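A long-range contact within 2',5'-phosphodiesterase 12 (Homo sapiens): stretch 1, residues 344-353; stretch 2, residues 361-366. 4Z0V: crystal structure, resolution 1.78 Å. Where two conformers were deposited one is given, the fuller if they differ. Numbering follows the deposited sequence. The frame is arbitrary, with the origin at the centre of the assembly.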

# COMPACT_ATOMS: atom_id res chain seq x y z
N SER A 344 6.92 -23.00 -13.62
CA SER A 344 8.03 -23.14 -14.56
C SER A 344 7.82 -22.23 -15.74
O SER A 344 6.71 -21.81 -16.02
CB SER A 344 8.18 -24.59 -15.04
OG SER A 344 7.11 -24.95 -15.91
N ILE A 345 8.90 -21.97 -16.45
CA ILE A 345 8.88 -21.22 -17.69
C ILE A 345 9.91 -21.88 -18.62
O ILE A 345 11.04 -22.18 -18.18
CB ILE A 345 9.11 -19.69 -17.49
CG1 ILE A 345 8.88 -18.93 -18.82
CG2 ILE A 345 10.48 -19.37 -16.87
CD1 ILE A 345 8.79 -17.48 -18.76
N PRO A 346 9.55 -22.13 -19.88
CA PRO A 346 10.51 -22.78 -20.78
C PRO A 346 11.61 -21.83 -21.27
O PRO A 346 11.42 -20.61 -21.33
CB PRO A 346 9.63 -23.26 -21.94
CG PRO A 346 8.51 -22.34 -21.97
CD PRO A 346 8.25 -21.91 -20.55
N GLU A 347 12.75 -22.43 -21.65
CA GLU A 347 13.93 -21.74 -22.13
C GLU A 347 13.62 -20.92 -23.40
O GLU A 347 14.19 -19.86 -23.58
CB GLU A 347 15.04 -22.78 -22.41
CG GLU A 347 16.43 -22.20 -22.52
CD GLU A 347 17.47 -23.18 -23.05
OE1 GLU A 347 17.65 -24.25 -22.42
OE2 GLU A 347 18.09 -22.87 -24.09
N ASP A 348 12.67 -21.39 -24.22
CA ASP A 348 12.29 -20.74 -25.48
C ASP A 348 11.21 -19.64 -25.33
O ASP A 348 10.71 -19.16 -26.35
CB ASP A 348 11.83 -21.80 -26.50
CG ASP A 348 10.52 -22.53 -26.24
OD1 ASP A 348 9.84 -22.20 -25.23
OD2 ASP A 348 10.15 -23.39 -27.05
N HIS A 349 10.83 -19.25 -24.08
CA HIS A 349 9.80 -18.21 -23.94
C HIS A 349 10.26 -16.91 -24.58
O HIS A 349 11.44 -16.56 -24.51
CB HIS A 349 9.38 -17.99 -22.47
CG HIS A 349 8.08 -17.26 -22.35
ND1 HIS A 349 8.00 -15.90 -22.56
CD2 HIS A 349 6.85 -17.73 -22.05
CE1 HIS A 349 6.74 -15.58 -22.37
NE2 HIS A 349 6.00 -16.65 -22.07
N GLU A 350 9.35 -16.24 -25.28
CA GLU A 350 9.64 -15.03 -26.04
C GLU A 350 10.06 -13.86 -25.14
O GLU A 350 10.75 -12.98 -25.62
CB GLU A 350 8.44 -14.63 -26.93
CG GLU A 350 7.25 -14.03 -26.20
CD GLU A 350 6.02 -13.71 -27.04
OE1 GLU A 350 6.18 -13.28 -28.20
OE2 GLU A 350 4.90 -13.84 -26.49
N ASP A 351 9.67 -13.87 -23.84
CA ASP A 351 10.08 -12.78 -22.94
C ASP A 351 11.59 -12.81 -22.63
O ASP A 351 12.12 -11.80 -22.19
CB ASP A 351 9.25 -12.77 -21.64
CG ASP A 351 7.85 -12.21 -21.83
OD1 ASP A 351 7.51 -11.82 -22.98
OD2 ASP A 351 7.12 -12.10 -20.84
N TRP A 352 12.29 -13.93 -22.92
CA TRP A 352 13.74 -14.00 -22.72
C TRP A 352 14.49 -13.09 -23.70
O TRP A 352 15.68 -12.84 -23.50
CB TRP A 352 14.25 -15.43 -22.80
CG TRP A 352 13.74 -16.27 -21.66
CD1 TRP A 352 12.98 -17.40 -21.76
CD2 TRP A 352 13.94 -16.05 -20.25
NE1 TRP A 352 12.72 -17.91 -20.51
CE2 TRP A 352 13.28 -17.09 -19.56
CE3 TRP A 352 14.58 -15.04 -19.50
CZ2 TRP A 352 13.27 -17.17 -18.16
CZ3 TRP A 352 14.55 -15.11 -18.11
CH2 TRP A 352 13.89 -16.16 -17.46
N ALA A 353 13.79 -12.58 -24.72
CA ALA A 353 14.38 -11.63 -25.68
C ALA A 353 13.46 -10.41 -25.79
O ALA A 353 13.34 -9.81 -26.87
CB ALA A 353 14.60 -12.31 -27.03
N CYS A 361 18.39 -13.66 -22.93
CA CYS A 361 18.90 -14.47 -21.80
C CYS A 361 18.04 -15.71 -21.54
O CYS A 361 17.64 -15.96 -20.39
CB CYS A 361 19.04 -13.62 -20.55
SG CYS A 361 17.51 -12.81 -20.03
N ASN A 362 17.82 -16.52 -22.61
CA ASN A 362 17.05 -17.75 -22.58
C ASN A 362 17.52 -18.68 -21.49
O ASN A 362 18.69 -19.07 -21.44
CB ASN A 362 17.11 -18.47 -23.93
CG ASN A 362 16.46 -17.66 -25.01
OD1 ASN A 362 17.00 -16.66 -25.47
ND2 ASN A 362 15.23 -17.98 -25.31
N MET A 363 16.59 -19.03 -20.60
CA MET A 363 16.88 -19.96 -19.51
C MET A 363 15.58 -20.57 -19.03
O MET A 363 14.50 -20.04 -19.29
CB MET A 363 17.66 -19.28 -18.36
CG MET A 363 16.90 -18.18 -17.66
SD MET A 363 17.77 -17.41 -16.27
CE MET A 363 19.03 -16.46 -17.13
N SER A 364 15.71 -21.72 -18.39
CA SER A 364 14.62 -22.47 -17.80
C SER A 364 14.58 -22.14 -16.32
O SER A 364 15.62 -22.12 -15.67
CB SER A 364 14.84 -23.97 -18.02
OG SER A 364 13.70 -24.71 -17.61
N LEU A 365 13.40 -21.84 -15.78
CA LEU A 365 13.25 -21.54 -14.34
C LEU A 365 12.15 -22.38 -13.76
O LEU A 365 11.16 -22.62 -14.44
CB LEU A 365 12.92 -20.06 -14.06
CG LEU A 365 13.87 -18.96 -14.58
CD1 LEU A 365 13.28 -17.60 -14.28
CD2 LEU A 365 15.26 -19.08 -13.98
N THR A 366 12.31 -22.81 -12.49
CA THR A 366 11.31 -23.61 -11.79
C THR A 366 11.15 -23.16 -10.35
O THR A 366 12.12 -22.75 -9.73
CB THR A 366 11.68 -25.10 -11.79
OG1 THR A 366 12.99 -25.25 -11.27
CG2 THR A 366 11.56 -25.72 -13.14
O HOH W 1 13.11 -16.40 -26.78

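This contact is a short antiparallel strand pairing that opens into a turn, with one tryptophan, folded back by the turn in its own stretch, packed against stretch 2, and tied beyond the strands by an asparagine amide and one backbone hydrogen bond.

The strand end is brief. Ser 344 faces Thr 366 as a non-hydrogen-bonded pair, and Ile 345 faces Leu 365 as a hydrogen-bonded one. In that second pair, Ile 345 N donates to Leu 365 O at 3.1 Å, while the return bond from Leu 365 N to Ile 345 O is weak at 3.4 Å. Leu 365 O is also approached by Ser 344 CA at 3.2 Å, a CA-H...O contact that uses the same carbonyl twice. Side chains alternate as a sheet requires: Ser 344 and Thr 366 share one face, and Ile 345 and Leu 365 share the other, where Ile 345 CG2 meets Leu 365 CB at 3.8 Å.

Beyond Ile 345 the ladder stops and stretch 1 folds into a type I turn from Pro 346 to His 349. The backbones still touch there, with Glu 347 CA 3.4 Å from Met 363 O in a nearly straight CA-H...O contact. The turn's peptide groups also offer acceptors, and Asn 362 takes one of them: its ND2 donates to Glu 347 O at 2.8 Å. Asn 362 ND2 also donates to the oxygen of water 1 at 3.0 Å, and that water oxygen donates to His 349 O at 2.8 Å. One primary amide thus ties stretch 2 to two carbonyls of the turn, one directly and one through solvent.

Trp 352, on the 3-10 segment, points its CA-to-CB bond toward stretch 2 and gives up more surface to it than any other residue of stretch 1. Its indole is hydrogen-bonded within its own stretch, from Trp 352 NE1 to Pro 346 O at 3.1 Å. Met 363 O lies as near to Trp 352 NE1, at 3.0 Å, but the angle is too poor for a hydrogen bond. Met 363 CG sits over the face of the six-membered ring in a CH-pi contact, 3.6 Å from Trp 352 CH2, whereas Leu 365 CD1 meets that same CH2 at the ring edge at 3.5 Å. Cys 361 SG, also at the ring edge, lies 3.7 Å from Trp 352 CE3. At the backbone, Cys 361 N donates to Trp 352 O at 2.9 Å.

The rule to read here is economical: polar groups fix the backbone at separate points, and one large ring, set in the bend of its own stretch, supplies the apolar surface for Met 363 and Leu 365.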